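Local coordinates for protein DNA polymerase (Bacillus phage phi29, PDB 1XI1) that replicates the viral DNA by protein-primed, strand-displacing synthesis with high processivity and fidelity and, in its natural form, also proofreads through a 3'-5' exonuclease, at residues K240-G245 and K490-L495; M246-N251 and I460-T465; E279-H284 and K352-T357; C290-K295 and E314-S319. The protein carries 2 engineered substitutions. All blocks are in the same frame, centred on the assembly; numbering follows the deposited sequence.

Contact 1: K240-G245 and K490-L495; sequences KEIGEG and KRAKYL
Ile242 lays its CG1-CD1 branch over strand 491-496: CG1 lies 4.4 Å from Ala492 CB, and CD1 reaches the Tyr494 ring obliquely, 4.3 Å from CE1. With chi1 at 60°, CG1 is wedged between the backbone N and the carbonyl carbon, and the extended chi2 carries CD1 on to the tyrosine. The backbones of Ile242 and Ala492 form an antiparallel hydrogen-bonded pair. Ile242 N gives a nearly straight bond to Ala492 O (2.9 Å, 168° at the hydrogen), and Ala492 N donates in return to Ile242 O. Further on, the bond from Glu244 N to Lys490 O is weak and bent. On the face away from Ile242, Glu241 CB rests 3.7 Å from Lys493 CG, and the Glu241 carboxylate comes near the edge of the Arg491 guanidinium without forming a salt bridge; Asp503 takes that role at Arg491 NE. Glu244 and Gly245 both face Phe489 in a G1 beta bulge, where the chain passes into strand 245-250. The short strand 241-242 thus borders strand 491-496, which pairs in turn with strand 499-507, while Ile242 and Tyr494 both pack against Ile453 of strand 452-456.

Contact 2: M246-N251 and I460-T465; sequences MVFDVN and IHLTGT
Ile460 and Phe248 form an antiparallel hydrogen-bonded pair: Ile460 N donates to Phe248 O (2.9 Å), and Phe248 N returns a bond to Ile460 O. That carbonyl oxygen also lies at the edge of the Phe248 ring and receives the CA-H of Val247. His461 follows on the other face of the sheet, alongside Val247. The valine methyls press on the imidazole, CG2 sitting over one face, 3.8 Å from the ring centroid and 18° off the normal, with CG1 3.5 Å from CD2. The His461 chi1 of -62° places CG beside its own backbone N, and the ring runs in the same direction as the valine. Its ND1 is hydrogen-bonded to Tyr494 OH, and Tyr500 meets the ring edge-to-face. Leu462 returns to the face of Phe248; its CD1 approaches CE1 of that ring to 3.7 Å, the two side chains crossing at about a right angle. Its backbone pairs with Met246, Met246 N donating to Leu462 O (2.8 Å) and Leu462 N to Met246 O. Beyond Thr463 the chain curls back around Met246: Gly464, with its positive phi of 84°, makes the turn, and the Met246 thioether and methyl lie along the Thr465 carbonyl, CE 3.2 Å from Thr465 O. Strand 246-250 continues from this ladder to Asp249 and Val250, which bind the catalytic magnesium. Four backbone bonds pair the facing N-H and C=O groups of Met246, Phe248, Ile460 and Leu462, with Phe248 and Leu462 packed on one face and Val247 against His461 on the other.

Contact 3: E279-H284 and K352-T357; sequences EDYPLH and KFKATT
The Tyr281 ring carries Lys354 CG over one face, 3.9 Å from the centroid and 21° off the normal, and has the backbone N of Phe353 at its edge, in plane. A chi1 of -71° sets Tyr281 CG beside its own backbone N and sends the ring out across strand 352-356, alongside the Lys354 side chain, while CB packs 3.6 Å from Lys352 CB. The Phe353 ring instead receives Leu283 O in plane at its edge, with His284 CA nearby. That same carbonyl oxygen accepts the hydrogen bond from Phe353 N (3.0 Å). Leu283 CG packs 3.8 Å from Ala355 CB, and Pro282 CD lies near the same methyl and 3.4 Å from Phe353 O. A water joins the backbones further out, donating to Asp280 O (3.0 Å) and accepting from Ala355 N. Lys352 turns its amine to a salt bridge with Asp278. This pairing thus starts strand 283-294 beside the end of strand 340-356, which carries Thr356, a residue that binds single-stranded DNA and is essential for the 3'-5' exonuclease. Strands 263-265 and 267-272 also pair with 340-356, and helix 427-447 packs on Leu283 and Phe353 through Phe432 and Pro428.

Contact 4: C290-K295 and E314-S319; sequences CEFELK and EYLKSS
Phe292 and Ser319 exchange two hydrogen bonds: Phe292 N donates to Ser319 OG (3.2 Å), and Ser319 N donates to Phe292 O (3.1 Å). A third bond, from Leu294 N to Lys317 O, is short and almost straight (2.6 Å, 173° at the hydrogen). Around these run CA-H...O contacts, from Ser318 CA to Phe292 O and from Glu293 CA to Lys317 O. A water bridges Glu291 OE2, to which it donates, and Ser319 OG. The aromatic packing centres on Phe292: Ser319 CB makes a CH-pi contact over one ring face, 4.1 Å from the centroid, and Leu316 CB comes to the ring's edge, 4.1 Å from CE1. A chi1 of 51° tucks Phe292 CG between its backbone N and carbonyl carbon, which turns the ring toward 316-319. Leu294 also packs on Lys317, CB to CB at 4.1 Å, while the lysine amine leads away to a salt bridge with Asp235. On the other side of strand 290-294, Glu291 and Glu293 bond through their backbones to strand 340-356. With a serine hydroxyl standing in for a backbone acceptor, the irregular segment 316-319 docks on the strand without becoming a regular strand partner.

Contacts 1 and 2 are continuous: strand 241-242 is followed by strand 245-250, the centres of the two contacts lie about 13 Å apart, and they touch through Tyr494 OH and His461 ND1 (2.9 Å) and through Glu244 O and Gly464 N (3.0 Å). Contact 2 leads directly to the catalytic metal site, with Asp456 of the YCDTD motif about 6 Å from His461 between side chains. Contacts 3 and 4 use opposite ends of strand 283-294, with centres about 28 Å apart, and both reach the sheet containing strand 340-356. Contact 3 is centred about 33 Å from contact 2, and contact 4 about 27 Å from it. Along the chain, contacts 2, 3 and 4 nest successively within the loop closed by contact 1.

Contact 1: K240-G245 and K490-L495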
# COMPACT_ATOMS: atom_id res chain seq x y z
N LYS C 240 -20.30 -20.92 -4.34
CA LYS C 240 -21.48 -21.42 -3.64
C LYS C 240 -21.57 -20.65 -2.32
O LYS C 240 -20.55 -20.28 -1.75
CB LYS C 240 -21.33 -22.92 -3.39
CG LYS C 240 -20.94 -23.70 -4.63
CD LYS C 240 -20.53 -25.12 -4.30
CE LYS C 240 -20.06 -25.87 -5.55
NZ LYS C 240 -19.57 -27.25 -5.24
N GLU C 241 -22.78 -20.38 -1.85
CA GLU C 241 -22.91 -19.65 -0.59
C GLU C 241 -23.02 -20.62 0.57
O GLU C 241 -23.51 -21.74 0.42
CB GLU C 241 -24.11 -18.70 -0.60
CG GLU C 241 -25.44 -19.31 -0.19
CD GLU C 241 -26.47 -18.25 0.20
OE1 GLU C 241 -26.83 -17.41 -0.66
OE2 GLU C 241 -26.92 -18.25 1.37
N ILE C 242 -22.57 -20.18 1.74
CA ILE C 242 -22.57 -21.01 2.93
C ILE C 242 -23.16 -20.25 4.11
O ILE C 242 -23.65 -19.14 3.96
CB ILE C 242 -21.14 -21.42 3.30
CG1 ILE C 242 -20.32 -20.15 3.56
CG2 ILE C 242 -20.53 -22.22 2.16
CD1 ILE C 242 -18.90 -20.42 4.01
N GLY C 243 -23.08 -20.85 5.29
CA GLY C 243 -23.60 -20.19 6.46
C GLY C 243 -22.87 -20.56 7.74
O GLY C 243 -22.50 -21.72 7.95
N GLU C 244 -22.68 -19.57 8.60
CA GLU C 244 -22.02 -19.76 9.88
C GLU C 244 -20.53 -20.03 9.69
O GLU C 244 -20.13 -21.11 9.28
CB GLU C 244 -22.67 -20.91 10.65
CG GLU C 244 -24.07 -20.59 11.19
CD GLU C 244 -24.12 -20.50 12.72
OE1 GLU C 244 -24.03 -21.55 13.40
OE2 GLU C 244 -24.24 -19.37 13.24
N GLY C 245 -19.72 -19.02 10.00
CA GLY C 245 -18.28 -19.14 9.87
C GLY C 245 -17.61 -18.15 10.80
O GLY C 245 -18.27 -17.29 11.37
N LYS C 490 -23.22 -15.29 9.95
CA LYS C 490 -24.32 -16.22 9.78
C LYS C 490 -24.31 -16.91 8.41
O LYS C 490 -24.75 -18.04 8.29
CB LYS C 490 -25.64 -15.47 9.94
CG LYS C 490 -26.85 -16.36 9.76
CD LYS C 490 -28.14 -15.58 9.93
CE LYS C 490 -29.34 -16.50 9.75
NZ LYS C 490 -29.28 -17.68 10.69
N ARG C 491 -23.82 -16.24 7.37
CA ARG C 491 -23.81 -16.79 6.02
C ARG C 491 -22.84 -15.93 5.26
O ARG C 491 -22.55 -14.80 5.69
CB ARG C 491 -25.20 -16.70 5.38
CG ARG C 491 -25.85 -15.30 5.37
CD ARG C 491 -27.07 -15.32 4.47
NE ARG C 491 -27.71 -14.02 4.34
CZ ARG C 491 -28.54 -13.71 3.36
NH1 ARG C 491 -28.84 -14.60 2.42
NH2 ARG C 491 -29.07 -12.49 3.31
N ALA C 492 -22.34 -16.45 4.15
CA ALA C 492 -21.37 -15.73 3.35
C ALA C 492 -21.29 -16.35 1.96
O ALA C 492 -21.85 -17.41 1.68
CB ALA C 492 -19.99 -15.77 4.05
N LYS C 493 -20.59 -15.65 1.08
CA LYS C 493 -20.41 -16.12 -0.27
C LYS C 493 -19.06 -15.62 -0.80
O LYS C 493 -18.76 -14.42 -0.75
CB LYS C 493 -21.55 -15.61 -1.15
CG LYS C 493 -21.80 -16.45 -2.39
CD LYS C 493 -22.93 -15.83 -3.18
CE LYS C 493 -23.20 -16.57 -4.47
NZ LYS C 493 -24.29 -15.90 -5.24
N TYR C 494 -18.25 -16.55 -1.28
CA TYR C 494 -16.94 -16.22 -1.80
C TYR C 494 -16.91 -16.49 -3.30
O TYR C 494 -17.02 -17.64 -3.74
CB TYR C 494 -15.87 -17.05 -1.09
CG TYR C 494 -15.79 -16.80 0.40
CD1 TYR C 494 -16.79 -17.26 1.27
CD2 TYR C 494 -14.74 -16.05 0.94
CE1 TYR C 494 -16.75 -16.98 2.64
CE2 TYR C 494 -14.69 -15.77 2.30
CZ TYR C 494 -15.69 -16.23 3.15
OH TYR C 494 -15.64 -15.92 4.50
N LEU C 495 -16.76 -15.44 -4.09
CA LEU C 495 -16.73 -15.61 -5.54
C LEU C 495 -15.30 -15.84 -6.04
O LEU C 495 -15.06 -16.68 -6.91
CB LEU C 495 -17.32 -14.39 -6.25
CG LEU C 495 -18.79 -14.00 -6.00
CD1 LEU C 495 -19.11 -12.81 -6.88
CD2 LEU C 495 -19.73 -15.15 -6.33

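Contact 2: M246-N251 and I460-T465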
# COMPACT_ATOMS: atom_id res chain seq x y z
N MET C 246 -16.29 -18.27 10.96
CA MET C 246 -15.54 -17.38 11.83
C MET C 246 -14.34 -16.85 11.06
O MET C 246 -13.92 -17.44 10.06
CB MET C 246 -15.01 -18.13 13.05
CG MET C 246 -15.78 -19.36 13.42
SD MET C 246 -14.81 -20.38 14.51
CE MET C 246 -14.64 -19.30 15.92
N VAL C 247 -13.79 -15.74 11.53
CA VAL C 247 -12.64 -15.13 10.90
C VAL C 247 -11.58 -14.80 11.95
O VAL C 247 -11.87 -14.16 12.97
CB VAL C 247 -13.05 -13.83 10.17
CG1 VAL C 247 -11.81 -13.14 9.60
CG2 VAL C 247 -14.04 -14.15 9.06
N PHE C 248 -10.36 -15.23 11.70
CA PHE C 248 -9.27 -14.97 12.62
C PHE C 248 -8.23 -14.11 11.91
O PHE C 248 -7.87 -14.38 10.76
CB PHE C 248 -8.64 -16.28 13.10
CG PHE C 248 -9.58 -17.18 13.86
CD1 PHE C 248 -10.46 -18.03 13.19
CD2 PHE C 248 -9.57 -17.20 15.26
CE1 PHE C 248 -11.31 -18.91 13.90
CE2 PHE C 248 -10.41 -18.06 15.97
CZ PHE C 248 -11.29 -18.92 15.29
N ASP C 249 -7.77 -13.07 12.59
CA ASP C 249 -6.77 -12.14 12.05
C ASP C 249 -5.57 -12.11 12.99
O ASP C 249 -5.74 -12.07 14.20
CB ASP C 249 -7.35 -10.73 11.96
CG ASP C 249 -8.13 -10.49 10.68
OD1 ASP C 249 -8.91 -11.39 10.29
OD2 ASP C 249 -7.98 -9.41 10.07
N VAL C 250 -4.36 -12.11 12.43
CA VAL C 250 -3.15 -12.07 13.26
C VAL C 250 -2.97 -10.66 13.82
O VAL C 250 -3.14 -9.68 13.09
CB VAL C 250 -1.91 -12.42 12.43
CG1 VAL C 250 -0.66 -12.24 13.27
CG2 VAL C 250 -2.01 -13.85 11.96
N ASN C 251 -2.64 -10.53 15.11
CA ASN C 251 -2.44 -9.21 15.67
C ASN C 251 -1.08 -8.69 15.14
O ASN C 251 -0.01 -9.20 15.53
CB ASN C 251 -2.44 -9.25 17.22
CG ASN C 251 -3.72 -9.89 17.81
OD1 ASN C 251 -4.85 -9.58 17.39
ND2 ASN C 251 -3.53 -10.77 18.79
N ILE C 460 -7.77 -15.91 8.33
CA ILE C 460 -8.28 -17.22 7.95
C ILE C 460 -9.79 -17.26 8.15
O ILE C 460 -10.29 -16.84 9.20
CB ILE C 460 -7.66 -18.30 8.83
CG1 ILE C 460 -6.23 -18.57 8.42
CG2 ILE C 460 -8.45 -19.54 8.72
CD1 ILE C 460 -5.64 -19.71 9.24
N HIS C 461 -10.50 -17.79 7.16
CA HIS C 461 -11.95 -17.89 7.24
C HIS C 461 -12.37 -19.35 7.32
O HIS C 461 -12.14 -20.13 6.37
CB HIS C 461 -12.61 -17.22 6.03
CG HIS C 461 -12.33 -15.75 5.93
ND1 HIS C 461 -12.96 -14.94 5.01
CD2 HIS C 461 -11.48 -14.95 6.62
CE1 HIS C 461 -12.52 -13.70 5.15
NE2 HIS C 461 -11.62 -13.68 6.11
N LEU C 462 -12.99 -19.72 8.44
CA LEU C 462 -13.43 -21.08 8.71
C LEU C 462 -14.94 -21.24 8.83
O LEU C 462 -15.65 -20.33 9.23
CB LEU C 462 -12.83 -21.57 10.03
CG LEU C 462 -11.32 -21.39 10.17
CD1 LEU C 462 -10.88 -21.76 11.58
CD2 LEU C 462 -10.62 -22.27 9.14
N THR C 463 -15.42 -22.43 8.48
CA THR C 463 -16.83 -22.73 8.61
C THR C 463 -16.99 -23.04 10.09
O THR C 463 -16.00 -23.28 10.79
CB THR C 463 -17.20 -23.95 7.79
OG1 THR C 463 -16.35 -25.03 8.17
CG2 THR C 463 -17.03 -23.67 6.32
N GLY C 464 -18.23 -23.05 10.58
CA GLY C 464 -18.45 -23.33 11.99
C GLY C 464 -18.27 -22.05 12.79
O GLY C 464 -17.86 -21.02 12.24
N THR C 465 -18.57 -22.10 14.08
CA THR C 465 -18.43 -20.90 14.89
C THR C 465 -17.63 -21.21 16.12
O THR C 465 -17.47 -20.36 17.00
CB THR C 465 -19.81 -20.35 15.33
OG1 THR C 465 -20.38 -21.22 16.32
CG2 THR C 465 -20.76 -20.25 14.13

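Contact 3: E279-H284 and K352-T357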
# COMPACT_ATOMS: atom_id res chain seq x y z
N GLU C 279 25.65 -23.29 11.25
CA GLU C 279 25.29 -22.56 12.46
C GLU C 279 25.40 -21.05 12.30
O GLU C 279 24.53 -20.31 12.78
CB GLU C 279 26.21 -23.06 13.58
CG GLU C 279 26.08 -22.36 14.92
CD GLU C 279 27.12 -22.85 15.92
OE1 GLU C 279 27.16 -22.33 17.05
OE2 GLU C 279 27.91 -23.75 15.58
N ASP C 280 26.45 -20.59 11.63
CA ASP C 280 26.68 -19.15 11.43
C ASP C 280 25.86 -18.54 10.30
O ASP C 280 25.67 -17.33 10.25
CB ASP C 280 28.17 -18.92 11.19
CG ASP C 280 29.00 -19.34 12.38
OD1 ASP C 280 28.53 -19.17 13.52
OD2 ASP C 280 30.14 -19.81 12.17
N TYR C 281 25.42 -19.40 9.38
CA TYR C 281 24.59 -18.98 8.26
C TYR C 281 23.35 -19.88 8.28
O TYR C 281 23.15 -20.73 7.42
CB TYR C 281 25.36 -19.10 6.96
CG TYR C 281 26.45 -18.05 6.85
CD1 TYR C 281 27.67 -18.21 7.53
CD2 TYR C 281 26.26 -16.89 6.08
CE1 TYR C 281 28.67 -17.23 7.44
CE2 TYR C 281 27.25 -15.92 5.99
CZ TYR C 281 28.45 -16.10 6.67
OH TYR C 281 29.45 -15.15 6.56
N PRO C 282 22.50 -19.70 9.30
CA PRO C 282 21.26 -20.45 9.53
C PRO C 282 20.19 -20.39 8.43
O PRO C 282 19.44 -21.34 8.25
CB PRO C 282 20.73 -19.87 10.85
CG PRO C 282 21.90 -19.16 11.45
CD PRO C 282 22.64 -18.61 10.28
N LEU C 283 20.11 -19.27 7.72
CA LEU C 283 19.11 -19.09 6.68
C LEU C 283 19.65 -19.25 5.27
O LEU C 283 20.86 -19.10 5.03
CB LEU C 283 18.47 -17.70 6.82
CG LEU C 283 17.64 -17.45 8.08
CD1 LEU C 283 17.00 -16.05 8.01
CD2 LEU C 283 16.56 -18.51 8.18
N HIS C 284 18.76 -19.56 4.33
CA HIS C 284 19.23 -19.69 2.95
C HIS C 284 18.11 -19.69 1.93
O HIS C 284 16.96 -19.96 2.24
CB HIS C 284 20.08 -20.95 2.82
CG HIS C 284 19.28 -22.28 2.74
ND1 HIS C 284 18.85 -22.96 3.85
CD2 HIS C 284 18.89 -23.02 1.67
CE1 HIS C 284 18.20 -24.04 3.47
NE2 HIS C 284 18.21 -24.10 2.15
N LYS C 352 23.52 -18.40 1.42
CA LYS C 352 23.43 -18.55 2.89
C LYS C 352 23.52 -17.17 3.50
O LYS C 352 24.19 -16.29 2.96
CB LYS C 352 24.60 -19.36 3.46
CG LYS C 352 24.56 -20.81 3.22
CD LYS C 352 25.61 -21.53 4.08
CE LYS C 352 27.06 -21.05 3.83
NZ LYS C 352 28.01 -21.96 4.54
N PHE C 353 22.87 -16.97 4.64
CA PHE C 353 22.90 -15.67 5.30
C PHE C 353 23.11 -15.82 6.79
O PHE C 353 22.75 -16.83 7.37
CB PHE C 353 21.58 -14.93 5.09
CG PHE C 353 21.18 -14.79 3.66
CD1 PHE C 353 20.67 -15.88 2.96
CD2 PHE C 353 21.34 -13.59 3.00
CE1 PHE C 353 20.32 -15.75 1.62
CE2 PHE C 353 20.98 -13.47 1.67
CZ PHE C 353 20.48 -14.55 0.98
N LYS C 354 23.69 -14.79 7.41
CA LYS C 354 23.80 -14.79 8.83
C LYS C 354 22.41 -14.45 9.30
O LYS C 354 21.65 -13.92 8.50
CB LYS C 354 24.83 -13.78 9.35
CG LYS C 354 26.28 -14.12 9.07
CD LYS C 354 27.19 -13.00 9.54
CE LYS C 354 27.25 -11.87 8.52
NZ LYS C 354 28.25 -10.83 8.92
N ALA C 355 22.04 -14.73 10.52
CA ALA C 355 20.68 -14.39 10.94
C ALA C 355 20.64 -14.01 12.41
O ALA C 355 21.54 -14.36 13.17
CB ALA C 355 19.73 -15.55 10.68
N THR C 356 19.59 -13.29 12.80
CA THR C 356 19.39 -12.87 14.19
C THR C 356 17.91 -12.60 14.44
O THR C 356 17.13 -12.43 13.50
CB THR C 356 20.15 -11.57 14.51
OG1 THR C 356 19.88 -11.18 15.86
CG2 THR C 356 19.71 -10.46 13.61
N THR C 357 17.52 -12.58 15.72
CA THR C 357 16.13 -12.32 16.10
C THR C 357 15.96 -10.98 16.82
O THR C 357 14.84 -10.62 17.21
CB THR C 357 15.57 -13.40 17.07
OG1 THR C 357 16.33 -13.39 18.28
CG2 THR C 357 15.63 -14.77 16.45
O HOH W 1 24.20 -15.99 12.46

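Contact 4: C290-K295 and E314-S319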
# COMPACT_ATOMS: atom_id res chain seq x y z
N CYS C 290 12.65 -29.16 -10.20
CA CYS C 290 11.91 -30.37 -9.91
C CYS C 290 10.56 -30.37 -10.58
O CYS C 290 10.23 -29.48 -11.37
CB CYS C 290 11.69 -30.49 -8.40
SG CYS C 290 10.72 -29.12 -7.74
N GLU C 291 9.81 -31.41 -10.28
CA GLU C 291 8.47 -31.60 -10.74
C GLU C 291 7.70 -31.84 -9.44
O GLU C 291 8.27 -32.33 -8.46
CB GLU C 291 8.30 -32.82 -11.66
CG GLU C 291 9.07 -32.73 -12.95
CD GLU C 291 8.76 -33.87 -13.91
OE1 GLU C 291 9.22 -35.01 -13.63
OE2 GLU C 291 8.07 -33.63 -14.92
N PHE C 292 6.41 -31.51 -9.41
CA PHE C 292 5.67 -31.66 -8.17
C PHE C 292 4.17 -31.90 -8.34
O PHE C 292 3.59 -31.57 -9.36
CB PHE C 292 5.91 -30.43 -7.31
CG PHE C 292 5.67 -29.13 -8.03
CD1 PHE C 292 4.38 -28.60 -8.13
CD2 PHE C 292 6.72 -28.46 -8.65
CE1 PHE C 292 4.15 -27.41 -8.82
CE2 PHE C 292 6.51 -27.27 -9.35
CZ PHE C 292 5.21 -26.75 -9.44
N GLU C 293 3.56 -32.47 -7.32
CA GLU C 293 2.14 -32.75 -7.32
C GLU C 293 1.61 -32.43 -5.94
O GLU C 293 2.06 -33.03 -4.96
CB GLU C 293 1.88 -34.23 -7.62
CG GLU C 293 2.16 -34.64 -9.04
CD GLU C 293 1.28 -33.90 -10.02
OE1 GLU C 293 0.17 -33.49 -9.61
OE2 GLU C 293 1.71 -33.74 -11.18
N LEU C 294 0.68 -31.49 -5.85
CA LEU C 294 0.12 -31.15 -4.55
C LEU C 294 -0.37 -32.46 -3.92
O LEU C 294 -0.94 -33.31 -4.61
CB LEU C 294 -1.03 -30.16 -4.73
CG LEU C 294 -1.68 -29.63 -3.46
CD1 LEU C 294 -0.66 -28.84 -2.66
CD2 LEU C 294 -2.87 -28.75 -3.83
N LYS C 295 -0.11 -32.64 -2.63
CA LYS C 295 -0.55 -33.84 -1.95
C LYS C 295 -2.03 -33.72 -1.63
O LYS C 295 -2.58 -32.63 -1.50
CB LYS C 295 0.23 -34.04 -0.65
CG LYS C 295 1.67 -34.52 -0.81
CD LYS C 295 2.37 -34.58 0.56
CE LYS C 295 3.78 -35.17 0.46
NZ LYS C 295 4.55 -35.06 1.74
N GLU C 314 -2.05 -17.07 -8.44
CA GLU C 314 -2.39 -18.37 -9.01
C GLU C 314 -1.51 -19.43 -8.35
O GLU C 314 -0.28 -19.35 -8.41
CB GLU C 314 -2.15 -18.37 -10.52
CG GLU C 314 -2.89 -17.26 -11.25
CD GLU C 314 -2.35 -17.01 -12.64
OE1 GLU C 314 -1.14 -16.75 -12.78
OE2 GLU C 314 -3.14 -17.07 -13.61
N TYR C 315 -2.13 -20.41 -7.72
CA TYR C 315 -1.38 -21.46 -7.06
C TYR C 315 -1.38 -22.79 -7.83
O TYR C 315 -2.43 -23.40 -8.04
CB TYR C 315 -1.89 -21.67 -5.63
CG TYR C 315 -1.68 -20.46 -4.75
CD1 TYR C 315 -2.61 -19.42 -4.73
CD2 TYR C 315 -0.54 -20.34 -3.97
CE1 TYR C 315 -2.41 -18.28 -3.96
CE2 TYR C 315 -0.32 -19.20 -3.19
CZ TYR C 315 -1.26 -18.18 -3.19
OH TYR C 315 -1.04 -17.04 -2.44
N LEU C 316 -0.19 -23.21 -8.23
CA LEU C 316 -0.01 -24.45 -8.98
C LEU C 316 -0.25 -25.67 -8.10
O LEU C 316 0.08 -25.68 -6.91
CB LEU C 316 1.41 -24.51 -9.55
CG LEU C 316 1.82 -23.23 -10.27
CD1 LEU C 316 3.29 -23.28 -10.64
CD2 LEU C 316 0.95 -23.03 -11.50
N LYS C 317 -0.84 -26.70 -8.68
CA LYS C 317 -1.11 -27.93 -7.95
C LYS C 317 -0.21 -29.03 -8.51
O LYS C 317 -0.05 -30.09 -7.91
CB LYS C 317 -2.60 -28.28 -8.07
CG LYS C 317 -3.48 -27.12 -7.62
CD LYS C 317 -4.93 -27.49 -7.36
CE LYS C 317 -5.72 -26.25 -6.90
NZ LYS C 317 -7.08 -26.57 -6.36
N SER C 318 0.39 -28.74 -9.66
CA SER C 318 1.30 -29.68 -10.31
C SER C 318 2.11 -28.98 -11.39
O SER C 318 1.69 -27.95 -11.93
CB SER C 318 0.53 -30.86 -10.92
OG SER C 318 0.06 -30.55 -12.21
N SER C 319 3.28 -29.53 -11.69
CA SER C 319 4.12 -28.96 -12.73
C SER C 319 3.58 -29.49 -14.05
O SER C 319 3.81 -28.92 -15.11
CB SER C 319 5.57 -29.40 -12.53
OG SER C 319 5.67 -30.81 -12.43
O HOH W 2 5.70 -32.72 -14.02